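Local atomic coordinates of membrane protein (Acinetobacter baumannii AB307-0294, PDB entry 5DL5), a protein that forms a beta-barrel of the OprD porin family in the outer membrane and probably lets small solutes, perhaps including antibiotics, into the cell. Residues T50-Q55 with K88-Q93; I61-T66 with S113-F118; S81-E86 with G101-H106; T121-G126 with T148-T153. All coordinates share one frame; numbering follows the deposited sequence.

Contact 1 (T50-Q55 with K88-Q93). With C8E ((hydroxyethyloxy)tri(ethyloxy)octane), chain B.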
loop_
_atom_site.group_PDB
_atom_site.type_symbol
_atom_site.label_atom_id
_atom_site.label_comp_id
_atom_site.label_asym_id
_atom_site.label_seq_id
_atom_site.Cartn_x
_atom_site.Cartn_y
_atom_site.Cartn_z
ATOM N N THR A 50 16.243 -0.652 -13.953
ATOM C CA THR A 50 15.661 -1.869 -13.471
ATOM C C THR A 50 14.618 -2.302 -14.531
ATOM O O THR A 50 14.007 -1.480 -15.261
ATOM C CB THR A 50 15.094 -1.764 -12.079
ATOM O OG1 THR A 50 14.162 -0.682 -12.059
ATOM C CG2 THR A 50 16.232 -1.649 -10.929
ATOM N N SER A 51 14.481 -3.611 -14.635
ATOM C CA SER A 51 13.416 -4.268 -15.444
ATOM C C SER A 51 13.057 -5.603 -14.825
ATOM O O SER A 51 13.947 -6.447 -14.603
ATOM C CB SER A 51 13.900 -4.480 -16.878
ATOM O OG SER A 51 12.909 -5.308 -17.561
ATOM N N SER A 52 11.777 -5.787 -14.516
ATOM C CA SER A 52 11.274 -6.919 -13.816
ATOM C C SER A 52 10.045 -7.410 -14.551
ATOM O O SER A 52 9.077 -6.658 -14.713
ATOM C CB SER A 52 10.937 -6.625 -12.328
ATOM O OG SER A 52 12.120 -6.141 -11.649
ATOM N N VAL A 53 10.055 -8.699 -14.965
ATOM C CA VAL A 53 8.881 -9.305 -15.628
ATOM C C VAL A 53 8.634 -10.666 -14.994
ATOM O O VAL A 53 9.623 -11.447 -14.783
ATOM C CB VAL A 53 9.018 -9.456 -17.154
ATOM C CG1 VAL A 53 7.665 -9.820 -17.767
ATOM C CG2 VAL A 53 9.583 -8.201 -17.828
ATOM N N ALA A 54 7.336 -10.951 -14.666
ATOM C CA ALA A 54 6.940 -12.114 -13.901
ATOM C C ALA A 54 5.436 -12.471 -13.987
ATOM O O ALA A 54 4.635 -11.657 -14.476
ATOM C CB ALA A 54 7.399 -11.950 -12.445
ATOM N N GLN A 55 5.112 -13.750 -13.685
ATOM C CA GLN A 55 3.769 -14.281 -13.668
ATOM C C GLN A 55 3.511 -14.855 -12.295
ATOM O O GLN A 55 4.377 -15.591 -11.774
ATOM C CB GLN A 55 3.622 -15.385 -14.701
ATOM C CG GLN A 55 2.267 -16.085 -14.669
ATOM C CD GLN A 55 1.141 -15.217 -15.140
ATOM O OE1 GLN A 55 1.281 -14.593 -16.201
ATOM N NE2 GLN A 55 0.053 -15.085 -14.336
ATOM N N LYS A 88 17.994 -9.957 -15.203
ATOM C CA LYS A 88 19.286 -9.709 -14.611
ATOM C C LYS A 88 19.319 -8.396 -13.788
ATOM O O LYS A 88 20.126 -8.275 -12.912
ATOM C CB LYS A 88 20.283 -9.628 -15.713
ATOM C CG LYS A 88 21.683 -9.787 -15.229
ATOM C CD LYS A 88 22.693 -9.655 -16.378
ATOM C CE LYS A 88 22.576 -8.331 -17.115
ATOM N NZ LYS A 88 23.780 -8.108 -17.980
ATOM N N ASN A 89 18.416 -7.451 -14.037
ATOM C CA ASN A 89 18.398 -6.196 -13.277
ATOM C C ASN A 89 16.992 -5.990 -12.742
ATOM O O ASN A 89 16.424 -4.898 -12.878
ATOM C CB ASN A 89 18.745 -5.062 -14.246
ATOM C CG ASN A 89 20.085 -5.233 -14.920
ATOM O OD1 ASN A 89 20.166 -5.456 -16.080
ATOM N ND2 ASN A 89 21.108 -5.174 -14.174
ATOM N N ALA A 90 16.420 -7.043 -12.175
ATOM C CA ALA A 90 15.209 -6.943 -11.466
ATOM C C ALA A 90 15.246 -5.969 -10.191
ATOM O O ALA A 90 16.252 -5.802 -9.614
ATOM C CB ALA A 90 14.789 -8.302 -11.004
ATOM N N GLY A 91 14.111 -5.514 -9.686
ATOM C CA GLY A 91 14.138 -4.626 -8.552
ATOM C C GLY A 91 12.740 -4.184 -8.259
ATOM O O GLY A 91 11.778 -4.737 -8.804
ATOM N N ASN A 92 12.642 -3.203 -7.367
ATOM C CA ASN A 92 11.393 -2.556 -7.092
ATOM C C ASN A 92 10.442 -3.520 -6.470
ATOM O O ASN A 92 9.302 -3.468 -6.717
ATOM C CB ASN A 92 10.826 -1.872 -8.344
ATOM C CG ASN A 92 11.851 -1.024 -9.026
ATOM O OD1 ASN A 92 12.482 -0.022 -8.443
ATOM N ND2 ASN A 92 12.158 -1.417 -10.189
ATOM N N GLN A 93 10.970 -4.442 -5.680
ATOM C CA GLN A 93 10.181 -5.407 -4.971
ATOM C C GLN A 93 9.275 -6.308 -5.812
ATOM O O GLN A 93 8.277 -6.790 -5.301
ATOM C CB GLN A 93 9.379 -4.694 -3.826
ATOM C CG GLN A 93 10.287 -4.065 -2.842
ATOM C CD GLN A 93 11.022 -2.792 -3.292
ATOM O OE1 GLN A 93 10.476 -1.822 -3.927
ATOM N NE2 GLN A 93 12.321 -2.834 -3.024
HETATM C C6 C8E B . 16.245 -4.552 -3.333
HETATM C C7 C8E B . 15.686 -4.250 -4.753
HETATM C C8 C8E B . 16.258 -3.001 -5.464
HETATM O O9 C8E B . 15.299 -2.271 -6.312
HETATM C C10 C8E B . 15.231 -0.934 -5.826
HETATM C C11 C8E B . 14.215 -0.846 -4.674
HETATM O O12 C8E B . 13.755 0.474 -4.484
HETATM C C13 C8E B . 13.030 1.081 -5.563
HETATM C C14 C8E B . 11.546 0.908 -5.373
HETATM O O15 C8E B . 10.793 2.112 -5.495
HETATM C C16 C8E B . 11.136 3.236 -4.673
HETATM C C17 C8E B . 9.801 3.929 -4.404
HETATM O O18 C8E B . 8.953 3.626 -5.553
HETATM C C19 C8E B . 7.568 3.418 -5.246
HETATM C C20 C8E B . 6.801 3.262 -6.548
HETATM O O21 C8E B . 5.346 3.318 -6.489
HETATM O O HOH W 1 16.251 -7.269 -15.812
HETATM O O HOH W 2 11.733 -3.503 -11.926
#

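Contact 2 (I61-T66 with S113-F118)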
loop_
_atom_site.group_PDB
_atom_site.type_symbol
_atom_site.label_atom_id
_atom_site.label_comp_id
_atom_site.label_asym_id
_atom_site.label_seq_id
_atom_site.Cartn_x
_atom_site.Cartn_y
_atom_site.Cartn_z
ATOM N N ILE A 61 -8.323 -18.596 0.069
ATOM C CA ILE A 61 -9.386 -19.594 0.436
ATOM C C ILE A 61 -9.779 -19.277 1.874
ATOM O O ILE A 61 -8.873 -18.990 2.741
ATOM C CB ILE A 61 -8.927 -21.034 0.276
ATOM C CG1 ILE A 61 -8.693 -21.332 -1.183
ATOM C CG2 ILE A 61 -10.008 -22.085 0.691
ATOM C CD1 ILE A 61 -7.991 -22.660 -1.324
ATOM N N GLU A 62 -11.103 -19.147 2.067
ATOM C CA GLU A 62 -11.691 -18.809 3.376
ATOM C C GLU A 62 -12.839 -19.802 3.516
ATOM O O GLU A 62 -13.752 -19.747 2.702
ATOM C CB GLU A 62 -12.230 -17.386 3.380
ATOM C CG GLU A 62 -11.120 -16.274 3.456
ATOM C CD GLU A 62 -10.270 -16.427 4.743
ATOM O OE1 GLU A 62 -10.685 -16.976 5.816
ATOM O OE2 GLU A 62 -9.094 -16.049 4.694
ATOM N N SER A 63 -12.757 -20.692 4.519
ATOM C CA SER A 63 -13.847 -21.532 4.914
ATOM C C SER A 63 -14.985 -20.655 5.402
ATOM O O SER A 63 -14.760 -19.522 5.698
ATOM C CB SER A 63 -13.492 -22.513 6.027
ATOM O OG SER A 63 -13.289 -21.930 7.280
ATOM N N GLY A 64 -16.178 -21.188 5.470
ATOM C CA GLY A 64 -17.118 -20.539 6.288
ATOM C C GLY A 64 -16.869 -20.806 7.796
ATOM O O GLY A 64 -15.891 -21.453 8.163
ATOM N N PHE A 65 -17.825 -20.428 8.644
ATOM C CA PHE A 65 -17.703 -20.670 10.087
ATOM C C PHE A 65 -18.665 -21.787 10.435
ATOM O O PHE A 65 -19.838 -21.866 9.981
ATOM C CB PHE A 65 -17.934 -19.408 10.995
ATOM C CG PHE A 65 -16.865 -18.356 10.919
ATOM C CD1 PHE A 65 -16.933 -17.394 9.923
ATOM C CD2 PHE A 65 -15.800 -18.295 11.848
ATOM C CE1 PHE A 65 -16.000 -16.388 9.863
ATOM C CE2 PHE A 65 -14.855 -17.237 11.788
ATOM C CZ PHE A 65 -14.922 -16.320 10.730
ATOM N N THR A 66 -18.221 -22.642 11.321
ATOM C CA THR A 66 -19.166 -23.627 11.827
ATOM C C THR A 66 -20.297 -22.904 12.625
ATOM O O THR A 66 -20.047 -21.879 13.215
ATOM C CB THR A 66 -18.503 -24.652 12.771
ATOM O OG1 THR A 66 -17.774 -23.979 13.825
ATOM C CG2 THR A 66 -17.567 -25.563 12.008
ATOM N N SER A 113 -4.384 -19.703 8.400
ATOM C CA SER A 113 -4.893 -19.152 9.615
ATOM C C SER A 113 -6.075 -19.943 10.109
ATOM O O SER A 113 -6.697 -20.795 9.356
ATOM C CB SER A 113 -5.265 -17.677 9.419
ATOM O OG SER A 113 -6.238 -17.484 8.394
ATOM N N VAL A 114 -6.320 -19.758 11.398
ATOM C CA VAL A 114 -7.528 -20.235 12.016
ATOM C C VAL A 114 -8.325 -19.040 12.513
ATOM O O VAL A 114 -7.730 -18.023 12.811
ATOM C CB VAL A 114 -7.267 -21.286 13.140
ATOM C CG1 VAL A 114 -6.694 -22.523 12.500
ATOM C CG2 VAL A 114 -6.381 -20.740 14.277
ATOM N N LYS A 115 -9.659 -19.171 12.596
ATOM C CA LYS A 115 -10.493 -18.049 12.953
ATOM C C LYS A 115 -11.649 -18.488 13.758
ATOM O O LYS A 115 -12.006 -19.662 13.713
ATOM C CB LYS A 115 -10.998 -17.326 11.682
ATOM C CG LYS A 115 -11.686 -18.124 10.665
ATOM C CD LYS A 115 -11.914 -17.369 9.361
ATOM C CE LYS A 115 -12.813 -18.229 8.494
ATOM N NZ LYS A 115 -12.908 -17.699 7.113
ATOM N N ALA A 116 -12.109 -17.608 14.626
ATOM C CA ALA A 116 -13.177 -17.848 15.521
ATOM C C ALA A 116 -14.065 -16.641 15.543
ATOM O O ALA A 116 -13.572 -15.528 15.328
ATOM C CB ALA A 116 -12.631 -18.188 16.915
ATOM N N ARG A 117 -15.366 -16.866 15.682
ATOM C CA ARG A 117 -16.329 -15.780 15.606
ATOM C C ARG A 117 -17.387 -15.914 16.675
ATOM O O ARG A 117 -17.940 -16.987 16.839
ATOM C CB ARG A 117 -16.963 -15.655 14.210
ATOM C CG ARG A 117 -17.825 -14.379 14.055
ATOM C CD ARG A 117 -18.389 -14.214 12.665
ATOM N NE ARG A 117 -19.212 -15.387 12.298
ATOM C CZ ARG A 117 -19.565 -15.677 11.056
ATOM N NH1 ARG A 117 -19.234 -14.864 10.067
ATOM N NH2 ARG A 117 -20.239 -16.747 10.779
ATOM N N PHE A 118 -17.671 -14.829 17.395
ATOM C CA PHE A 118 -18.737 -14.771 18.406
ATOM C C PHE A 118 -19.479 -13.489 18.158
ATOM O O PHE A 118 -18.842 -12.437 18.065
ATOM C CB PHE A 118 -18.081 -14.635 19.763
ATOM C CG PHE A 118 -19.066 -14.314 20.856
ATOM C CD1 PHE A 118 -20.078 -15.229 21.198
ATOM C CD2 PHE A 118 -19.020 -13.114 21.513
ATOM C CE1 PHE A 118 -21.029 -14.925 22.195
ATOM C CE2 PHE A 118 -19.922 -12.839 22.500
ATOM C CZ PHE A 118 -20.936 -13.744 22.831
HETATM O O HOH W 3 -19.966 -18.453 8.120
#

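Contact 3 (S81-E86 with G101-H106). With C8E ((hydroxyethyloxy)tri(ethyloxy)octane), chain C; C8E ((hydroxyethyloxy)tri(ethyloxy)octane), chain D; PO4 (phosphate ion), chain E.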
loop_
_atom_site.group_PDB
_atom_site.type_symbol
_atom_site.label_atom_id
_atom_site.label_comp_id
_atom_site.label_asym_id
_atom_site.label_seq_id
_atom_site.Cartn_x
_atom_site.Cartn_y
_atom_site.Cartn_z
ATOM N N SER A 81 4.972 -18.156 -8.213
ATOM C CA SER A 81 5.324 -17.266 -9.282
ATOM C C SER A 81 6.523 -17.739 -10.062
ATOM O O SER A 81 7.298 -18.554 -9.520
ATOM C CB SER A 81 5.620 -15.858 -8.730
ATOM O OG SER A 81 4.612 -15.427 -7.855
ATOM N N PHE A 82 6.737 -17.178 -11.262
ATOM C CA PHE A 82 8.038 -17.441 -11.938
ATOM C C PHE A 82 8.462 -16.167 -12.640
ATOM O O PHE A 82 7.637 -15.398 -13.071
ATOM C CB PHE A 82 7.975 -18.682 -12.821
ATOM C CG PHE A 82 6.863 -18.665 -13.837
ATOM C CD1 PHE A 82 5.582 -19.200 -13.531
ATOM C CD2 PHE A 82 7.076 -18.137 -15.100
ATOM C CE1 PHE A 82 4.549 -19.211 -14.517
ATOM C CE2 PHE A 82 6.059 -18.108 -16.030
ATOM C CZ PHE A 82 4.809 -18.687 -15.761
ATOM N N LYS A 83 9.741 -15.963 -12.813
ATOM C CA LYS A 83 10.161 -14.817 -13.586
ATOM C C LYS A 83 9.927 -15.133 -15.098
ATOM O O LYS A 83 9.852 -16.341 -15.482
ATOM C CB LYS A 83 11.641 -14.517 -13.331
ATOM C CG LYS A 83 12.613 -15.534 -13.902
ATOM C CD LYS A 83 14.054 -15.214 -13.563
ATOM C CE LYS A 83 14.860 -16.146 -14.389
ATOM N NZ LYS A 83 16.247 -15.801 -14.086
ATOM N N ILE A 84 9.797 -14.040 -15.908
ATOM C CA ILE A 84 9.742 -14.144 -17.354
ATOM C C ILE A 84 10.984 -13.477 -17.907
ATOM O O ILE A 84 11.097 -12.282 -17.833
ATOM C CB ILE A 84 8.458 -13.544 -17.890
ATOM C CG1 ILE A 84 7.276 -14.413 -17.368
ATOM C CG2 ILE A 84 8.457 -13.543 -19.441
ATOM C CD1 ILE A 84 5.922 -13.733 -17.504
ATOM N N GLY A 85 11.915 -14.224 -18.470
ATOM C CA GLY A 85 13.154 -13.633 -18.956
ATOM C C GLY A 85 14.179 -13.788 -17.868
ATOM O O GLY A 85 13.921 -14.229 -16.716
ATOM N N GLU A 86 15.389 -13.450 -18.217
ATOM C CA GLU A 86 16.490 -13.594 -17.295
ATOM C C GLU A 86 16.340 -12.666 -16.038
ATOM O O GLU A 86 16.669 -13.062 -14.906
ATOM C CB GLU A 86 17.821 -13.255 -17.990
ATOM C CG GLU A 86 18.992 -13.497 -17.039
ATOM C CD GLU A 86 20.365 -13.306 -17.679
ATOM O OE1 GLU A 86 20.467 -12.727 -18.763
ATOM O OE2 GLU A 86 21.321 -13.783 -17.040
ATOM N N GLY A 101 22.765 -11.173 -6.488
ATOM C CA GLY A 101 22.060 -10.288 -7.371
ATOM C C GLY A 101 21.098 -10.903 -8.399
ATOM O O GLY A 101 20.202 -10.183 -8.880
ATOM N N SER A 102 21.235 -12.202 -8.687
ATOM C CA SER A 102 20.390 -12.828 -9.760
ATOM C C SER A 102 18.974 -13.005 -9.324
ATOM O O SER A 102 18.654 -13.140 -8.096
ATOM C CB SER A 102 21.008 -14.149 -10.321
ATOM O OG SER A 102 21.210 -15.067 -9.282
ATOM N N ALA A 103 18.070 -12.922 -10.281
ATOM C CA ALA A 103 16.690 -13.174 -9.976
ATOM C C ALA A 103 16.378 -14.634 -9.628
ATOM O O ALA A 103 16.929 -15.481 -10.196
ATOM C CB ALA A 103 15.856 -12.679 -11.095
ATOM N N TYR A 104 15.510 -14.920 -8.665
ATOM C CA TYR A 104 14.958 -16.241 -8.448
ATOM C C TYR A 104 14.167 -16.664 -9.682
ATOM O O TYR A 104 13.383 -15.907 -10.272
ATOM C CB TYR A 104 14.001 -16.295 -7.273
ATOM C CG TYR A 104 14.659 -16.672 -5.967
ATOM C CD1 TYR A 104 15.607 -15.833 -5.387
ATOM C CD2 TYR A 104 14.443 -17.938 -5.405
ATOM C CE1 TYR A 104 16.181 -16.172 -4.194
ATOM C CE2 TYR A 104 15.145 -18.373 -4.272
ATOM C CZ TYR A 104 15.967 -17.441 -3.653
ATOM O OH TYR A 104 16.628 -17.779 -2.539
ATOM N N ASP A 105 14.318 -17.903 -10.040
ATOM C CA ASP A 105 13.604 -18.389 -11.248
ATOM C C ASP A 105 12.086 -18.528 -10.882
ATOM O O ASP A 105 11.241 -18.299 -11.697
ATOM C CB ASP A 105 14.077 -19.777 -11.617
ATOM C CG ASP A 105 13.558 -20.170 -12.998
ATOM O OD1 ASP A 105 13.655 -19.333 -13.945
ATOM O OD2 ASP A 105 12.953 -21.259 -13.119
ATOM N N HIS A 106 11.775 -19.088 -9.733
ATOM C CA HIS A 106 10.401 -19.380 -9.330
ATOM C C HIS A 106 10.373 -19.340 -7.784
ATOM O O HIS A 106 11.412 -19.484 -7.150
ATOM C CB HIS A 106 9.815 -20.715 -9.841
ATOM C CG HIS A 106 10.696 -21.928 -9.584
ATOM N ND1 HIS A 106 10.637 -22.684 -8.414
ATOM C CD2 HIS A 106 11.695 -22.458 -10.307
ATOM C CE1 HIS A 106 11.568 -23.624 -8.446
ATOM N NE2 HIS A 106 12.175 -23.554 -9.612
HETATM C C8 C8E C . 8.317 -22.556 -5.415
HETATM O O9 C8E C . 7.902 -22.811 -6.753
HETATM C C10 C8E C . 6.884 -21.945 -7.308
HETATM C C11 C8E C . 6.289 -22.527 -8.584
HETATM O O12 C8E C . 5.131 -21.794 -9.016
HETATM C C13 C8E C . 3.959 -22.598 -9.251
HETATM C C14 C8E C . 2.805 -21.820 -9.895
HETATM O O15 C8E C . 3.334 -21.044 -10.953
HETATM C C16 C8E C . 2.627 -19.847 -11.306
HETATM C C17 C8E C . 1.301 -20.198 -11.916
HETATM O O18 C8E C . 0.908 -19.124 -12.784
HETATM C C19 C8E C . 1.151 -19.468 -14.156
HETATM C C20 C8E C . -0.106 -19.663 -14.915
HETATM O O21 C8E C . 0.316 -19.630 -16.275
HETATM C C1 C8E D . 7.429 -23.993 -11.603
HETATM C C2 C8E D . 7.681 -22.855 -12.568
HETATM C C3 C8E D . 6.768 -22.677 -13.821
HETATM C C4 C8E D . 5.306 -22.912 -13.565
HETATM C C5 C8E D . 4.337 -22.989 -14.728
HETATM C C6 C8E D . 3.129 -23.800 -14.265
HETATM C C7 C8E D . 1.852 -23.168 -14.764
HETATM P P PO4 E . 15.963 -20.868 -8.252
HETATM O O1 PO4 E . 16.542 -21.161 -6.869
HETATM O O2 PO4 E . 16.352 -21.939 -9.289
HETATM O O3 PO4 E . 16.543 -19.535 -8.747
HETATM O O4 PO4 E . 14.431 -20.827 -8.164
HETATM O O HOH W 4 11.077 -18.710 -14.882
HETATM O O HOH W 5 18.833 -13.044 -13.001
#

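Contact 4 (T121-G126 with T148-T153)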
loop_
_atom_site.group_PDB
_atom_site.type_symbol
_atom_site.label_atom_id
_atom_site.label_comp_id
_atom_site.label_asym_id
_atom_site.label_seq_id
_atom_site.Cartn_x
_atom_site.Cartn_y
_atom_site.Cartn_z
ATOM N N THR A 121 -17.968 -10.380 16.252
ATOM C CA THR A 121 -16.495 -10.230 16.420
ATOM C C THR A 121 -15.696 -11.425 15.973
ATOM O O THR A 121 -16.005 -12.561 16.380
ATOM C CB THR A 121 -16.231 -9.987 17.941
ATOM O OG1 THR A 121 -16.869 -8.777 18.333
ATOM C CG2 THR A 121 -14.766 -9.911 18.262
ATOM N N THR A 122 -14.675 -11.221 15.139
ATOM C CA THR A 122 -13.839 -12.277 14.620
ATOM C C THR A 122 -12.419 -12.120 15.160
ATOM O O THR A 122 -11.923 -10.976 15.361
ATOM C CB THR A 122 -13.869 -12.206 13.101
ATOM O OG1 THR A 122 -15.226 -12.378 12.696
ATOM C CG2 THR A 122 -13.068 -13.320 12.417
ATOM N N VAL A 123 -11.754 -13.245 15.439
ATOM C CA VAL A 123 -10.329 -13.293 15.731
ATOM C C VAL A 123 -9.675 -14.216 14.719
ATOM O O VAL A 123 -10.121 -15.326 14.469
ATOM C CB VAL A 123 -10.009 -13.758 17.179
ATOM C CG1 VAL A 123 -8.493 -13.655 17.485
ATOM C CG2 VAL A 123 -10.779 -12.906 18.206
ATOM N N ARG A 124 -8.629 -13.759 14.072
ATOM C CA ARG A 124 -7.879 -14.572 13.127
ATOM C C ARG A 124 -6.423 -14.656 13.567
ATOM O O ARG A 124 -5.757 -13.616 13.759
ATOM C CB ARG A 124 -8.011 -13.970 11.787
ATOM C CG ARG A 124 -7.235 -14.658 10.709
ATOM C CD ARG A 124 -7.348 -13.944 9.394
ATOM N NE ARG A 124 -8.682 -13.799 8.826
ATOM C CZ ARG A 124 -9.267 -14.722 8.047
ATOM N NH1 ARG A 124 -8.713 -15.951 7.854
ATOM N NH2 ARG A 124 -10.475 -14.488 7.529
ATOM N N TYR A 125 -5.916 -15.874 13.634
ATOM C CA TYR A 125 -4.570 -16.146 14.003
ATOM C C TYR A 125 -3.839 -16.892 12.847
ATOM O O TYR A 125 -4.270 -17.974 12.412
ATOM C CB TYR A 125 -4.603 -17.043 15.222
ATOM C CG TYR A 125 -3.191 -17.467 15.559
ATOM C CD1 TYR A 125 -2.184 -16.509 15.792
ATOM C CD2 TYR A 125 -2.864 -18.794 15.686
ATOM C CE1 TYR A 125 -0.891 -16.880 16.116
ATOM C CE2 TYR A 125 -1.576 -19.184 16.029
ATOM C CZ TYR A 125 -0.617 -18.213 16.248
ATOM O OH TYR A 125 0.620 -18.576 16.611
ATOM N N GLY A 126 -2.744 -16.316 12.387
ATOM C CA GLY A 126 -1.928 -16.873 11.396
ATOM C C GLY A 126 -1.562 -15.885 10.311
ATOM O O GLY A 126 -1.431 -14.698 10.561
ATOM N N THR A 148 2.063 -12.302 9.959
ATOM C CA THR A 148 1.672 -13.372 10.814
ATOM C C THR A 148 1.436 -12.862 12.221
ATOM O O THR A 148 2.279 -12.259 12.811
ATOM C CB THR A 148 2.721 -14.492 10.835
ATOM O OG1 THR A 148 3.044 -14.855 9.492
ATOM C CG2 THR A 148 2.253 -15.814 11.632
ATOM N N GLY A 149 0.259 -13.190 12.746
ATOM C CA GLY A 149 -0.101 -12.843 14.128
ATOM C C GLY A 149 -1.578 -12.934 14.266
ATOM O O GLY A 149 -2.163 -13.765 13.574
ATOM N N THR A 150 -2.169 -12.104 15.148
ATOM C CA THR A 150 -3.536 -12.217 15.563
ATOM C C THR A 150 -4.264 -10.897 15.354
ATOM O O THR A 150 -3.712 -9.879 15.743
ATOM C CB THR A 150 -3.631 -12.520 17.098
ATOM O OG1 THR A 150 -2.970 -13.708 17.311
ATOM C CG2 THR A 150 -5.168 -12.848 17.592
ATOM N N LEU A 151 -5.426 -10.921 14.717
ATOM C CA LEU A 151 -6.222 -9.744 14.504
ATOM C C LEU A 151 -7.598 -9.985 14.944
ATOM O O LEU A 151 -8.289 -10.941 14.509
ATOM C CB LEU A 151 -6.279 -9.360 13.034
ATOM C CG LEU A 151 -7.027 -8.079 12.651
ATOM C CD1 LEU A 151 -6.289 -6.881 13.179
ATOM C CD2 LEU A 151 -7.264 -7.881 11.118
ATOM N N LEU A 152 -8.054 -9.114 15.793
ATOM C CA LEU A 152 -9.432 -9.131 16.203
ATOM C C LEU A 152 -10.149 -7.968 15.526
ATOM O O LEU A 152 -9.628 -6.827 15.556
ATOM C CB LEU A 152 -9.570 -8.887 17.735
ATOM C CG LEU A 152 -10.990 -8.803 18.354
ATOM C CD1 LEU A 152 -10.941 -9.248 19.753
ATOM C CD2 LEU A 152 -11.575 -7.397 18.350
ATOM N N THR A 153 -11.366 -8.264 15.007
ATOM C CA THR A 153 -12.180 -7.354 14.252
ATOM C C THR A 153 -13.618 -7.421 14.804
ATOM O O THR A 153 -14.284 -8.447 14.729
ATOM C CB THR A 153 -12.195 -7.668 12.763
ATOM O OG1 THR A 153 -10.850 -7.636 12.319
ATOM C CG2 THR A 153 -12.940 -6.596 11.978
#

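Contact 1 (T50-Q55 with K88-Q93)
A loop folded back onto the start of a barrel strand is the motif here: 88-93, part of the long connection between strands 70-83 and 106-118, lies across the first residues of strand 50-62. Thr50 and Asn92 meet tip to tip. The amide ND2 of Asn92 donates to Thr50 OG1 over 2.8 Å, with the hydroxyl lying in the amide plane, and donates also to a water that bonds to Ser52 OG. Ser52 OG, beside its own backbone N (chi1 -58°), accepts from Gly91 N at 2.9 Å and lies 3.5 Å from Ala90 CB. On the backbone, Ser51 N reaches Asn89 O over 2.9 Å, approaching from above the carbonyl plane, while a second water links Ser51 O to Asn89 N. Past the glycine, Asn92 N donates to ether O9 of a detergent molecule at 3.0 Å. Strand 29-43 pairs with the same stretch of strand 50-62, its Leu39 and Arg41 touching the Asn92 side chain, and Arg141 binds Asn92 O.

Contact 2 (I61-T66 with S113-F118)
Lys115 and Arg117, alternate residues of one strand, hold the ring of Phe65 between them. The Lys115 and Phe65 side chains cross at about a right angle, the aliphatic chain passing over one face with Lys115 CE 4.0 Å from the centroid of the Phe65 ring; on the opposite face Arg117 CB stands 3.9 Å from that centroid, and both are CH-pi contacts offset toward the rim. The Arg117 guanidinium lies over Phe65 as well, its CZ 3.3 Å from Phe65 CD1 and its plane tilted 32° from the ring. Beyond the ring, the extended chain carries Lys115 NZ to Glu62 OE1, a salt bridge of 2.7 Å made on the anti lone pair. Lys115 NZ also donates to Ser63 O at 3.0 Å, in the carbonyl plane. In this beta-barrel, strands 50-62 and 106-118 both pair with strand 70-83, so the side chains reach across an intervening strand. A water joins Phe65 N to Arg117 NH2, whereas Arg117 NE is held by Gln18. Glu62 OE1 also forms a salt bridge with Arg124, so two cations share this oxygen, which would be expected to stabilise its negative charge. Thr122, on strand 121-125, touches both Phe65 and Arg117.

Contact 3 (S81-E86 with G101-H106)
Unusually, the ammonium of Lys83 turns back to its own segment: Lys83 NZ donates to Glu86 O at 2.9 Å, while Asp105 OD1 stays 4.4 Å from Lys83 NZ, beyond a salt bridge. The lysine chain, extended past CG, crosses Asp105 at about a right angle, bringing Lys83 CE within 3.4 Å of Asp105 OD1. A water lies within hydrogen-bonding distance of both Asp105 OD1 and Lys83 O, though it has more acceptors in reach than protons to give; a second bridges Glu86 O to Ala103 N. Lys83 N and Asp105 O, 3.0 Å apart, join the backbones directly. Phe82 and His106 form a non-hydrogen-bonded pair, their CB atoms 4.0 Å from each other and both rings swung away from the partner segment. His106 ND1 donates to ether O9 of a detergent at 3.2 Å, and O4 of a phosphate ion, probably from the crystallisation liquor, sits 3.8 Å above the imidazole centre; Asp105 N binds another phosphate oxygen. The pairing closes the base of a long loop where antiparallel strands 70-83 and 106-118 part, as in other porin barrels.

Contact 4 (T121-G126 with T148-T153)
Side chains alternate between two faces of an antiparallel strand pair, with Val123, Tyr125, Thr150 and Leu152 meeting on one of them. Val123 CG1, anti to its backbone N (chi1 -174°), presses on Thr150 CG2 at 3.4 Å, tighter than usual carbon contact. The other branch, Val123 CG2, comes obliquely to Leu152 CD1 at 4.0 Å. At the end of the pair, Thr121 CG2 reaches Leu152 CG at 3.9 Å. Toward the other end Thr150 OG1 stands 3.3 Å from Tyr125 CD1. The opposite face carries Thr122 with Thr153 and Arg124 with Leu151; Arg124, bent at chi3 (-60°), leads away from the neighbouring strand to Glu62 and Ser113. Between the strands run reciprocal bonds in the hydrogen-bonded pairs, such as Arg124 N to Leu151 O at 2.9 Å. Gly126 and Gly149 add a last pair where both chains turn a corner, Gly126 N reaching Gly149 O over 2.9 Å. Backbone bonding thus supplies the polar link between these segments of the barrel wall, while one face adds mainly apolar packing and the other directs a cation to an acidic partner.

How the contacts relate
From the N terminus, strand 50-62 starts in contact 1; its last residues and the turn after it enter contact 2, the centres of the two contacts being about 36 Å apart. Contact 3 opens at 81-86 before 88-93 closes contact 1, so these cross; they touch through the pairing of strands 50-62 and 70-83, continued just past the latter by Val53 O and Ile84 N, 2.8 Å apart, a probable hydrogen bond. Contact 3 closes at 101-106, within the span contact 2 completes at 113-118; contacts 1 and 2 also cross. Contact 4 follows in series, closing the excursion between 126 and 148, and abuts contact 2 through neighbouring strands 106-118 and 121-125. Only contact 4 is a plain strand pair; contact 2 spans strand 70-83.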